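PDB 4PT7: replication initiator A family protein from Staphylococcus aureus CA-347, which initiates replication of staphylococcal multiresistance plasmids, assembling at the plasmid origin, probably by binding its DNA through a winged helix-turn-helix N-terminal domain. Local coordinates for residues N28-L32 against G88-L94; D35-A39 against K81-I85; K21-E27 against D119-I123; I42-R46 against L71-L75. One frame throughout, in Å; residues are numbered along the deposited sequence.

Interaction 1. Residues N28-L32 against G88-L94; sequences NYKNL and GLENDGL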
loop_
_atom_site.group_PDB
_atom_site.type_symbol
_atom_site.label_atom_id
_atom_site.label_comp_id
_atom_site.label_asym_id
_atom_site.label_seq_id
_atom_site.Cartn_x
_atom_site.Cartn_y
_atom_site.Cartn_z
ATOM N N ASN B 28 5.180 17.804 -18.332
ATOM C CA ASN B 28 3.889 18.185 -17.789
ATOM C C ASN B 28 3.369 17.101 -16.865
ATOM O O ASN B 28 2.364 17.293 -16.179
ATOM C CB ASN B 28 2.892 18.416 -18.920
ATOM C CG ASN B 28 3.267 19.595 -19.776
ATOM O OD1 ASN B 28 3.225 20.746 -19.324
ATOM N ND2 ASN B 28 3.656 19.323 -21.019
ATOM N N TYR B 29 4.053 15.958 -16.855
ATOM C CA TYR B 29 3.655 14.832 -16.012
ATOM C C TYR B 29 4.787 14.381 -15.109
ATOM O O TYR B 29 4.809 13.243 -14.638
ATOM C CB TYR B 29 3.202 13.659 -16.876
ATOM C CG TYR B 29 2.003 13.979 -17.722
ATOM C CD1 TYR B 29 2.084 13.937 -19.107
ATOM C CD2 TYR B 29 0.784 14.333 -17.140
ATOM C CE1 TYR B 29 0.983 14.235 -19.905
ATOM C CE2 TYR B 29 -0.320 14.640 -17.927
ATOM C CZ TYR B 29 -0.212 14.586 -19.309
ATOM O OH TYR B 29 -1.290 14.869 -20.110
ATOM N N LYS B 30 5.732 15.281 -14.871
ATOM C CA LYS B 30 6.872 14.971 -14.023
ATOM C C LYS B 30 6.446 14.813 -12.559
ATOM O O LYS B 30 7.175 14.228 -11.764
ATOM C CB LYS B 30 7.942 16.064 -14.157
ATOM C CG LYS B 30 7.511 17.434 -13.637
ATOM C CD LYS B 30 8.597 18.486 -13.867
ATOM C CE LYS B 30 8.271 19.798 -13.142
ATOM N NZ LYS B 30 6.976 20.426 -13.554
ATOM N N ASN B 31 5.263 15.319 -12.211
ATOM C CA ASN B 31 4.757 15.217 -10.841
ATOM C C ASN B 31 4.089 13.874 -10.546
ATOM O O ASN B 31 3.822 13.549 -9.387
ATOM C CB ASN B 31 3.766 16.352 -10.565
ATOM C CG ASN B 31 4.443 17.720 -10.529
ATOM O OD1 ASN B 31 3.824 18.711 -10.988
ATOM N ND2 ASN B 31 5.596 17.801 -10.038
ATOM N N LEU B 32 3.821 13.092 -11.588
ATOM C CA LEU B 32 3.184 11.798 -11.401
ATOM C C LEU B 32 4.156 10.800 -10.788
ATOM O O LEU B 32 5.327 10.737 -11.164
ATOM C CB LEU B 32 2.667 11.230 -12.737
ATOM C CG LEU B 32 1.526 11.943 -13.469
ATOM C CD1 LEU B 32 1.122 11.103 -14.682
ATOM C CD2 LEU B 32 0.326 12.132 -12.541
ATOM N N GLY B 88 -3.447 13.298 -7.493
ATOM C CA GLY B 88 -2.391 13.453 -8.471
ATOM C C GLY B 88 -2.910 13.400 -9.904
ATOM O O GLY B 88 -2.522 14.215 -10.726
ATOM N N LEU B 89 -3.785 12.450 -10.217
ATOM C CA LEU B 89 -4.318 12.369 -11.577
ATOM C C LEU B 89 -5.168 13.598 -11.869
ATOM O O LEU B 89 -5.127 14.140 -12.978
ATOM C CB LEU B 89 -5.147 11.094 -11.767
ATOM C CG LEU B 89 -4.354 9.792 -11.593
ATOM C CD1 LEU B 89 -5.234 8.589 -11.933
ATOM C CD2 LEU B 89 -3.132 9.821 -12.493
ATOM N N GLU B 90 -5.907 14.052 -10.859
ATOM C CA GLU B 90 -6.766 15.219 -11.008
ATOM C C GLU B 90 -5.965 16.501 -11.252
ATOM O O GLU B 90 -6.348 17.330 -12.079
ATOM C CB GLU B 90 -7.648 15.386 -9.772
ATOM C CG GLU B 90 -8.920 16.176 -10.031
ATOM C CD GLU B 90 -9.851 16.237 -8.822
ATOM O OE1 GLU B 90 -10.118 15.175 -8.210
ATOM O OE2 GLU B 90 -10.324 17.349 -8.498
ATOM N N ASN B 91 -4.847 16.661 -10.552
ATOM C CA ASN B 91 -4.031 17.864 -10.727
ATOM C C ASN B 91 -3.419 17.973 -12.116
ATOM O O ASN B 91 -3.072 19.065 -12.560
ATOM C CB ASN B 91 -2.906 17.931 -9.686
ATOM C CG ASN B 91 -3.413 18.254 -8.289
ATOM O OD1 ASN B 91 -4.387 18.998 -8.120
ATOM N ND2 ASN B 91 -2.745 17.707 -7.278
ATOM N N ASP B 92 -3.279 16.842 -12.800
ATOM C CA ASP B 92 -2.696 16.842 -14.134
ATOM C C ASP B 92 -3.748 16.688 -15.229
ATOM O O ASP B 92 -3.437 16.381 -16.375
ATOM C CB ASP B 92 -1.625 15.748 -14.228
ATOM C CG ASP B 92 -0.270 16.222 -13.718
ATOM O OD1 ASP B 92 0.586 15.386 -13.353
ATOM O OD2 ASP B 92 -0.056 17.449 -13.703
ATOM N N GLY B 93 -5.002 16.925 -14.864
ATOM C CA GLY B 93 -6.090 16.829 -15.818
ATOM C C GLY B 93 -6.321 15.446 -16.389
ATOM O O GLY B 93 -6.961 15.306 -17.423
ATOM N N LEU B 94 -5.820 14.416 -15.720
ATOM C CA LEU B 94 -5.999 13.047 -16.204
ATOM C C LEU B 94 -7.231 12.393 -15.598
ATOM O O LEU B 94 -7.623 11.290 -16.002
ATOM C CB LEU B 94 -4.761 12.201 -15.887
ATOM C CG LEU B 94 -3.476 12.711 -16.540
ATOM C CD1 LEU B 94 -2.269 11.916 -16.046
ATOM C CD2 LEU B 94 -3.627 12.598 -18.061
HETATM O O HOH W 1 3.273 16.919 -13.647
#

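Interaction 2. Residues D35-A39 against K81-I85; sequences DMKIA and KLTKI. With SO4 (sulfate ion), chain I.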
loop_
_atom_site.group_PDB
_atom_site.type_symbol
_atom_site.label_atom_id
_atom_site.label_comp_id
_atom_site.label_asym_id
_atom_site.label_seq_id
_atom_site.Cartn_x
_atom_site.Cartn_y
_atom_site.Cartn_z
ATOM N N ASP B 35 3.000 5.036 -8.867
ATOM C CA ASP B 35 1.694 4.506 -8.498
ATOM C C ASP B 35 0.562 5.153 -9.290
ATOM O O ASP B 35 -0.437 4.502 -9.609
ATOM C CB ASP B 35 1.448 4.657 -6.992
ATOM C CG ASP B 35 2.124 3.561 -6.185
ATOM O OD1 ASP B 35 2.071 2.389 -6.618
ATOM O OD2 ASP B 35 2.701 3.867 -5.123
ATOM N N MET B 36 0.725 6.437 -9.594
ATOM C CA MET B 36 -0.256 7.188 -10.363
ATOM C C MET B 36 -0.265 6.724 -11.823
ATOM O O MET B 36 -1.328 6.582 -12.435
ATOM C CB MET B 36 0.081 8.680 -10.331
ATOM C CG MET B 36 -0.296 9.405 -9.035
ATOM S SD MET B 36 0.469 11.030 -8.895
ATOM C CE MET B 36 0.698 11.155 -7.113
ATOM N N LYS B 37 0.924 6.525 -12.387
ATOM C CA LYS B 37 1.026 6.085 -13.772
ATOM C C LYS B 37 0.415 4.694 -13.920
ATOM O O LYS B 37 -0.321 4.423 -14.860
ATOM C CB LYS B 37 2.493 6.077 -14.218
ATOM C CG LYS B 37 3.097 7.475 -14.302
ATOM C CD LYS B 37 4.583 7.430 -14.620
ATOM C CE LYS B 37 5.187 8.818 -14.449
ATOM N NZ LYS B 37 6.647 8.830 -14.675
ATOM N N ILE B 38 0.724 3.810 -12.980
ATOM C CA ILE B 38 0.194 2.458 -13.014
ATOM C C ILE B 38 -1.322 2.471 -12.788
ATOM O O ILE B 38 -2.071 1.865 -13.559
ATOM C CB ILE B 38 0.928 1.581 -11.973
ATOM C CG1 ILE B 38 2.356 1.321 -12.471
ATOM C CG2 ILE B 38 0.185 0.279 -11.739
ATOM C CD1 ILE B 38 3.264 0.646 -11.473
ATOM N N ALA B 39 -1.771 3.187 -11.758
ATOM C CA ALA B 39 -3.197 3.279 -11.472
ATOM C C ALA B 39 -3.939 3.768 -12.720
ATOM O O ALA B 39 -5.002 3.252 -13.060
ATOM C CB ALA B 39 -3.445 4.244 -10.313
ATOM N N LYS B 81 -3.569 5.935 -0.094
ATOM C CA LYS B 81 -3.033 5.861 -1.441
ATOM C C LYS B 81 -4.080 6.309 -2.451
ATOM O O LYS B 81 -3.778 7.082 -3.363
ATOM C CB LYS B 81 -2.596 4.428 -1.763
ATOM C CG LYS B 81 -1.578 4.345 -2.893
ATOM C CD LYS B 81 -0.204 4.722 -2.385
ATOM C CE LYS B 81 0.656 5.265 -3.488
ATOM N NZ LYS B 81 1.999 5.638 -2.983
ATOM N N LEU B 82 -5.306 5.822 -2.285
ATOM C CA LEU B 82 -6.392 6.171 -3.195
ATOM C C LEU B 82 -6.529 7.684 -3.304
ATOM O O LEU B 82 -6.596 8.233 -4.407
ATOM C CB LEU B 82 -7.717 5.585 -2.701
ATOM C CG LEU B 82 -8.720 5.035 -3.726
ATOM C CD1 LEU B 82 -10.117 5.150 -3.139
ATOM C CD2 LEU B 82 -8.647 5.785 -5.047
ATOM N N THR B 83 -6.574 8.344 -2.152
ATOM C CA THR B 83 -6.720 9.790 -2.080
ATOM C C THR B 83 -5.573 10.484 -2.805
ATOM O O THR B 83 -5.787 11.397 -3.596
ATOM C CB THR B 83 -6.780 10.238 -0.596
ATOM O OG1 THR B 83 -7.873 9.568 0.043
ATOM C CG2 THR B 83 -6.986 11.742 -0.477
ATOM N N LYS B 84 -4.351 10.039 -2.551
ATOM C CA LYS B 84 -3.200 10.641 -3.203
ATOM C C LYS B 84 -3.206 10.392 -4.722
ATOM O O LYS B 84 -2.876 11.284 -5.497
ATOM C CB LYS B 84 -1.901 10.129 -2.561
ATOM C CG LYS B 84 -0.635 10.568 -3.303
ATOM C CD LYS B 84 0.625 10.583 -2.426
ATOM C CE LYS B 84 0.933 9.236 -1.768
ATOM N NZ LYS B 84 0.048 8.951 -0.603
ATOM N N ILE B 85 -3.597 9.195 -5.147
ATOM C CA ILE B 85 -3.632 8.884 -6.573
ATOM C C ILE B 85 -4.651 9.759 -7.294
ATOM O O ILE B 85 -4.318 10.423 -8.287
ATOM C CB ILE B 85 -3.920 7.378 -6.792
ATOM C CG1 ILE B 85 -2.672 6.579 -6.386
ATOM C CG2 ILE B 85 -4.277 7.096 -8.254
ATOM C CD1 ILE B 85 -2.845 5.080 -6.403
HETATM S S SO4 I . 3.415 5.238 0.156
HETATM O O1 SO4 I . 4.238 4.696 -0.942
HETATM O O2 SO4 I . 2.747 6.473 -0.301
HETATM O O3 SO4 I . 4.278 5.547 1.317
HETATM O O4 SO4 I . 2.401 4.234 0.540
#

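Interaction 3. Residues K21-E27 against D119-I123; sequences KVFFTSE and DIYKI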
loop_
_atom_site.group_PDB
_atom_site.type_symbol
_atom_site.label_atom_id
_atom_site.label_comp_id
_atom_site.label_asym_id
_atom_site.label_seq_id
_atom_site.Cartn_x
_atom_site.Cartn_y
_atom_site.Cartn_z
ATOM N N LYS B 21 3.328 6.668 -23.008
ATOM C CA LYS B 21 4.747 7.013 -23.029
ATOM C C LYS B 21 4.966 8.475 -22.661
ATOM O O LYS B 21 5.997 8.838 -22.092
ATOM C CB LYS B 21 5.348 6.741 -24.416
ATOM C CG LYS B 21 5.526 5.259 -24.757
ATOM C CD LYS B 21 6.484 5.084 -25.946
ATOM C CE LYS B 21 6.674 3.622 -26.281
ATOM N NZ LYS B 21 7.624 3.424 -27.426
ATOM N N VAL B 22 3.991 9.313 -22.987
ATOM C CA VAL B 22 4.088 10.729 -22.678
ATOM C C VAL B 22 4.281 10.939 -21.164
ATOM O O VAL B 22 4.787 11.974 -20.742
ATOM C CB VAL B 22 2.828 11.485 -23.195
ATOM C CG1 VAL B 22 1.595 11.021 -22.449
ATOM C CG2 VAL B 22 3.016 12.988 -23.073
ATOM N N PHE B 23 3.903 9.954 -20.347
ATOM C CA PHE B 23 4.069 10.083 -18.894
ATOM C C PHE B 23 5.542 9.997 -18.505
ATOM O O PHE B 23 5.904 10.274 -17.361
ATOM C CB PHE B 23 3.289 8.984 -18.124
ATOM C CG PHE B 23 1.787 9.173 -18.121
ATOM C CD1 PHE B 23 1.209 10.276 -18.740
ATOM C CD2 PHE B 23 0.955 8.243 -17.503
ATOM C CE1 PHE B 23 -0.183 10.448 -18.747
ATOM C CE2 PHE B 23 -0.431 8.403 -17.501
ATOM C CZ PHE B 23 -1.003 9.506 -18.124
ATOM N N PHE B 24 6.396 9.610 -19.445
ATOM C CA PHE B 24 7.816 9.492 -19.139
ATOM C C PHE B 24 8.679 10.441 -19.963
ATOM O O PHE B 24 9.894 10.473 -19.811
ATOM C CB PHE B 24 8.301 8.056 -19.362
ATOM C CG PHE B 24 7.532 7.024 -18.592
ATOM C CD1 PHE B 24 6.386 6.446 -19.128
ATOM C CD2 PHE B 24 7.966 6.605 -17.336
ATOM C CE1 PHE B 24 5.683 5.459 -18.426
ATOM C CE2 PHE B 24 7.272 5.623 -16.626
ATOM C CZ PHE B 24 6.128 5.047 -17.174
ATOM N N THR B 25 8.051 11.216 -20.836
ATOM C CA THR B 25 8.784 12.162 -21.669
ATOM C C THR B 25 8.350 13.586 -21.358
ATOM O O THR B 25 9.194 14.453 -21.113
ATOM C CB THR B 25 8.557 11.886 -23.175
ATOM O OG1 THR B 25 7.160 11.981 -23.480
ATOM C CG2 THR B 25 9.055 10.488 -23.540
ATOM N N SER B 26 7.036 13.811 -21.360
ATOM C CA SER B 26 6.449 15.126 -21.081
ATOM C C SER B 26 6.776 15.592 -19.669
ATOM O O SER B 26 6.618 14.834 -18.702
ATOM C CB SER B 26 4.923 15.072 -21.245
ATOM O OG SER B 26 4.311 16.310 -20.918
ATOM N N GLU B 27 7.232 16.836 -19.555
ATOM C CA GLU B 27 7.560 17.396 -18.258
ATOM C C GLU B 27 6.274 17.839 -17.578
ATOM O O GLU B 27 6.267 18.193 -16.395
ATOM C CB GLU B 27 8.511 18.578 -18.418
ATOM C CG GLU B 27 9.946 18.284 -17.992
ATOM C CD GLU B 27 10.564 17.114 -18.747
ATOM O OE1 GLU B 27 10.114 15.962 -18.554
ATOM O OE2 GLU B 27 11.502 17.350 -19.539
ATOM N N ASP B 119 6.864 16.582 -26.860
ATOM C CA ASP B 119 6.582 15.181 -26.551
ATOM C C ASP B 119 6.786 14.335 -27.801
ATOM O O ASP B 119 7.434 13.282 -27.749
ATOM C CB ASP B 119 5.143 14.999 -26.048
ATOM C CG ASP B 119 4.887 15.713 -24.739
ATOM O OD1 ASP B 119 5.738 15.608 -23.836
ATOM O OD2 ASP B 119 3.832 16.371 -24.613
ATOM N N ILE B 120 6.231 14.806 -28.919
ATOM C CA ILE B 120 6.357 14.126 -30.204
ATOM C C ILE B 120 7.845 13.942 -30.499
ATOM O O ILE B 120 8.318 12.829 -30.744
ATOM C CB ILE B 120 5.746 14.962 -31.362
ATOM C CG1 ILE B 120 4.282 15.297 -31.065
ATOM C CG2 ILE B 120 5.839 14.184 -32.684
ATOM C CD1 ILE B 120 3.385 14.103 -30.982
ATOM N N TYR B 121 8.575 15.051 -30.471
ATOM C CA TYR B 121 10.006 15.038 -30.736
ATOM C C TYR B 121 10.730 14.026 -29.856
ATOM O O TYR B 121 11.466 13.165 -30.352
ATOM C CB TYR B 121 10.591 16.436 -30.503
ATOM C CG TYR B 121 12.097 16.520 -30.658
ATOM C CD1 TYR B 121 12.691 16.563 -31.921
ATOM C CD2 TYR B 121 12.929 16.547 -29.538
ATOM C CE1 TYR B 121 14.083 16.631 -32.062
ATOM C CE2 TYR B 121 14.311 16.614 -29.664
ATOM C CZ TYR B 121 14.885 16.654 -30.926
ATOM O OH TYR B 121 16.257 16.714 -31.042
ATOM N N LYS B 122 10.519 14.124 -28.546
ATOM C CA LYS B 122 11.185 13.215 -27.625
ATOM C C LYS B 122 10.833 11.752 -27.851
ATOM O O LYS B 122 11.715 10.890 -27.850
ATOM C CB LYS B 122 10.875 13.595 -26.175
ATOM C CG LYS B 122 11.567 14.869 -25.691
ATOM C CD LYS B 122 11.427 15.012 -24.173
ATOM C CE LYS B 122 12.166 16.238 -23.635
ATOM N NZ LYS B 122 12.025 16.385 -22.150
ATOM N N ILE B 123 9.552 11.461 -28.041
ATOM C CA ILE B 123 9.133 10.077 -28.234
ATOM C C ILE B 123 9.689 9.488 -29.530
ATOM O O ILE B 123 10.140 8.345 -29.559
ATOM C CB ILE B 123 7.596 9.958 -28.246
ATOM C CG1 ILE B 123 7.035 10.310 -26.866
ATOM C CG2 ILE B 123 7.189 8.545 -28.648
ATOM C CD1 ILE B 123 5.523 10.467 -26.839
#

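Interaction 4. Residues I42-R46 against L71-L75; sequences ILRDR and LMEIL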
loop_
_atom_site.group_PDB
_atom_site.type_symbol
_atom_site.label_atom_id
_atom_site.label_comp_id
_atom_site.label_asym_id
_atom_site.label_seq_id
_atom_site.Cartn_x
_atom_site.Cartn_y
_atom_site.Cartn_z
ATOM N N ILE B 42 -4.377 0.990 -15.086
ATOM C CA ILE B 42 -5.355 0.011 -14.637
ATOM C C ILE B 42 -6.769 0.540 -14.866
ATOM O O ILE B 42 -7.641 -0.197 -15.324
ATOM C CB ILE B 42 -5.160 -0.343 -13.148
ATOM C CG1 ILE B 42 -3.796 -1.013 -12.957
ATOM C CG2 ILE B 42 -6.287 -1.255 -12.678
ATOM C CD1 ILE B 42 -3.529 -1.510 -11.550
ATOM N N LEU B 43 -7.002 1.814 -14.562
ATOM C CA LEU B 43 -8.333 2.373 -14.782
ATOM C C LEU B 43 -8.655 2.408 -16.282
ATOM O O LEU B 43 -9.814 2.266 -16.680
ATOM C CB LEU B 43 -8.444 3.774 -14.183
ATOM C CG LEU B 43 -8.409 3.849 -12.651
ATOM C CD1 LEU B 43 -8.477 5.306 -12.199
ATOM C CD2 LEU B 43 -9.573 3.070 -12.069
ATOM N N ARG B 44 -7.624 2.587 -17.107
ATOM C CA ARG B 44 -7.791 2.636 -18.556
ATOM C C ARG B 44 -8.343 1.302 -19.038
ATOM O O ARG B 44 -9.259 1.249 -19.860
ATOM C CB ARG B 44 -6.444 2.921 -19.235
ATOM C CG ARG B 44 -6.483 2.836 -20.746
ATOM C CD ARG B 44 -5.114 3.077 -21.356
ATOM N NE ARG B 44 -5.239 4.109 -22.370
ATOM C CZ ARG B 44 -5.600 3.889 -23.626
ATOM N NH1 ARG B 44 -5.709 4.911 -24.458
ATOM N NH2 ARG B 44 -5.799 2.654 -24.061
ATOM N N ASP B 45 -7.776 0.225 -18.509
ATOM C CA ASP B 45 -8.199 -1.119 -18.854
ATOM C C ASP B 45 -9.641 -1.323 -18.366
ATOM O O ASP B 45 -10.398 -2.083 -18.955
ATOM C CB ASP B 45 -7.269 -2.135 -18.190
ATOM C CG ASP B 45 -7.673 -3.569 -18.472
ATOM O OD1 ASP B 45 -7.419 -4.057 -19.592
ATOM O OD2 ASP B 45 -8.254 -4.206 -17.566
ATOM N N ARG B 46 -10.019 -0.643 -17.286
ATOM C CA ARG B 46 -11.368 -0.786 -16.737
ATOM C C ARG B 46 -12.464 -0.179 -17.608
ATOM O O ARG B 46 -13.624 -0.539 -17.471
ATOM C CB ARG B 46 -11.443 -0.177 -15.331
ATOM C CG ARG B 46 -11.061 -1.127 -14.230
ATOM C CD ARG B 46 -12.238 -1.946 -13.754
ATOM N NE ARG B 46 -11.767 -3.126 -13.042
ATOM C CZ ARG B 46 -12.536 -3.929 -12.316
ATOM N NH1 ARG B 46 -13.839 -3.689 -12.192
ATOM N NH2 ARG B 46 -11.993 -4.981 -11.716
ATOM N N LEU B 71 -12.593 0.769 -5.688
ATOM C CA LEU B 71 -11.374 1.316 -6.276
ATOM C C LEU B 71 -10.148 0.768 -5.545
ATOM O O LEU B 71 -9.183 0.344 -6.183
ATOM C CB LEU B 71 -11.398 2.851 -6.216
ATOM C CG LEU B 71 -12.398 3.541 -7.152
ATOM C CD1 LEU B 71 -12.536 5.022 -6.799
ATOM C CD2 LEU B 71 -11.927 3.365 -8.596
ATOM N N MET B 72 -10.197 0.760 -4.213
ATOM C CA MET B 72 -9.084 0.246 -3.411
ATOM C C MET B 72 -8.773 -1.195 -3.809
ATOM O O MET B 72 -7.616 -1.597 -3.900
ATOM C CB MET B 72 -9.415 0.327 -1.915
ATOM C CG MET B 72 -9.169 1.709 -1.311
ATOM S SD MET B 72 -9.728 1.857 0.415
ATOM C CE MET B 72 -9.021 0.366 1.131
ATOM N N GLU B 73 -9.819 -1.965 -4.067
ATOM C CA GLU B 73 -9.654 -3.350 -4.475
ATOM C C GLU B 73 -9.075 -3.414 -5.893
ATOM O O GLU B 73 -8.189 -4.231 -6.173
ATOM C CB GLU B 73 -10.999 -4.071 -4.461
ATOM C CG GLU B 73 -10.881 -5.536 -4.801
ATOM C CD GLU B 73 -12.125 -6.070 -5.481
ATOM O OE1 GLU B 73 -12.290 -5.821 -6.698
ATOM O OE2 GLU B 73 -12.939 -6.725 -4.796
ATOM N N ILE B 74 -9.577 -2.554 -6.781
ATOM C CA ILE B 74 -9.109 -2.532 -8.167
ATOM C C ILE B 74 -7.639 -2.119 -8.288
ATOM O O ILE B 74 -6.884 -2.711 -9.056
ATOM C CB ILE B 74 -9.971 -1.577 -9.040
ATOM C CG1 ILE B 74 -11.391 -2.137 -9.195
ATOM C CG2 ILE B 74 -9.337 -1.415 -10.415
ATOM C CD1 ILE B 74 -12.358 -1.175 -9.881
ATOM N N LEU B 75 -7.252 -1.103 -7.521
ATOM C CA LEU B 75 -5.889 -0.581 -7.518
ATOM C C LEU B 75 -5.044 -1.245 -6.434
ATOM O O LEU B 75 -3.863 -0.909 -6.258
ATOM C CB LEU B 75 -5.917 0.940 -7.288
ATOM C CG LEU B 75 -6.823 1.736 -8.236
ATOM C CD1 LEU B 75 -6.803 3.229 -7.885
ATOM C CD2 LEU B 75 -6.347 1.512 -9.656
#

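Interaction 1. Residues N28-L32 against G88-L94
A helix that ends in a Schellman motif can present its last residues to a neighbouring loop, and this contact is a compact case. Helix 79-91 of what is probably a helix-turn-helix domain stops where L94 N bonds back to L89 O at 2.8 Å and G93 N to E90 O at 3.1 Å, with G93 at positive phi as the C' residue. Opposite it, Y29 to L32 form a type I beta turn closed by L32 N to Y29 O at 3.2 Å. D92, just past the helix, gives up most area to the contact: its CA-CB bond points toward the turn, and its carboxylate sits beside the apolar L32, with OD1 3.4 Å from L32 CD2. L32 then bridges the helix end, reaching L89 CD2 from its CD2 at 4.2 Å and L94 CD1 from its CD1 at 3.7 Å. Y29 extends the same apolar patch, its CE2 3.8 Å from L94 CD1, while D92 O lies at the ring edge; Y29 OH is bonded to I114 N, and F23 meets the ring edge-to-face. No direct hydrogen bond joins the two segments. A single water does so instead: it accepts from N31 N at 2.9 Å and lies within hydrogen-bonding distance of N28 O at 2.7 Å and D92 OD1 at 3.1 Å.

Interaction 2. Residues D35-A39 against K81-I85
The salt bridge between K81 and D35 ties two nearly perpendicular helices together: K81 NZ stands 2.9 Å from D35 OD2, a hydrogen bond of weak geometry. The same ammonium holds a sulfate ion, probably from the crystallisation liquor, through O2 at 2.9 Å from K81 NZ and more weakly through O1 at 3.2 Å from K81 NZ. K81 of the third subunit binds this sulfate too, so the anion sits between two lysines of the tetramer. Inward from the charges, I85 is the chief apolar contributor. Its CD1 lies 4.1 Å from D35 O, its CG2 meets A39 CB at 3.6 Å, and its CA is 4.2 Å from M36 CG. The M36 side chain runs on across helix 79-91, bringing CE to 3.9 Å from K84 O. The short segments approach to 10.4 Å between axes and cross at -85°, so side chains meet around one crossing point rather than along a shared ridge. Such steep packing of helix 34-52 against helix 79-91, the helix that follows helix 68-74, is consistent with the three-helix core of a helix-turn-helix domain.

Interaction 3. Residues K21-E27 against D119-I123
Only one turn of weakly bonded helix, about V22 to T25, faces a regular helical turn of 117-126 in this contact. On the first side F24 N bonds to K21 O at 2.8 Å and S26 N to V22 O at 3.0 Å; on the second I123 N bonds to D119 O at 2.8 Å, which sets D119, K122 and I123 along one helical face. The backbones come nearest at S26 and D119, with CA atoms 5.5 Å apart. T25 points its CA-CB bond into this face: its CB is 4.2 Å from K122 CB, and its OG1, buried without a polar partner, rests 3.8 Å from I123 CG1. V22 packs beside it, CG2 lying 3.7 Å from D119 CG, while D119 OD2 bonds to T116 N near the start of its own helix. Farther out, K122 stretches fully to a salt bridge, NZ to E27 OE2 at 2.8 Å, although E27 is poorly ordered. K21 brings CD to 4.4 Å from I123 CG2 and carries its ammonium on to E127 and to D45 of the second subunit. I123 also packs on Y12 of that subunit. Mixed in character, with V22 and T25 packed against D119, K122 and I123, the contact joins the C-terminal helix to the short helix after strand 16-20 of the probable helix-turn-helix domain, beside the interface with the second subunit.

Interaction 4. Residues I42-R46 against L71-L75
Interlocking aliphatic side chains, with no hydrogen bond between the segments, define how helix 34-52 meets the end of helix 68-74. I74 is the main bump. It projects between I42 and R46, residues one helical turn apart, with CG2 3.8 Å from I42 CG2 and CD1 3.7 Å from R46 CZ, so that the methyl lies over one face of the guanidinium. In return, L43 lodges between L71 and L75: its CD2 is 4.2 Å from L71 CD2 and 4.3 Å from L75 CD2. The L75 methyl also reaches I42, CD2 to CG2 at 4.1 Å, making it the piece that joins both parts of the seam. The polar end of R46 is engaged beyond the contact, NH1 bonding to Y66 OH and forming a salt bridge with D129 of the second subunit. Around this core, F64 packs on L43 and R46, L108 and L110 of strand 107-110 press on L71 and L43, strand 16-20 lies against I42 through Y17, and L82 of helix 79-91 packs on L71.

Interaction 2 joins interactions 1 and 4, which do not touch each other. Helix 79-91 serves both interactions 1 and 2, whose centres are about 10 Å apart; G88 CA rests 3.8 Å from M36 SD. Helix 34-52 likewise links interactions 2 and 4, also about 10 Å apart between centres, where A39 CB meets L75 CD2 at 4.0 Å. The sulfate is held at interaction 2 by K81 and by K81 of the third subunit. F23 connects interactions 1 and 3: its CZ lies 3.4 Å from L94 CD1. Interactions 3 and 4, centres about 24 Å apart, both abut the second subunit. Along the chain, 4 nests within 2, 2 within 1 and 1 within 3.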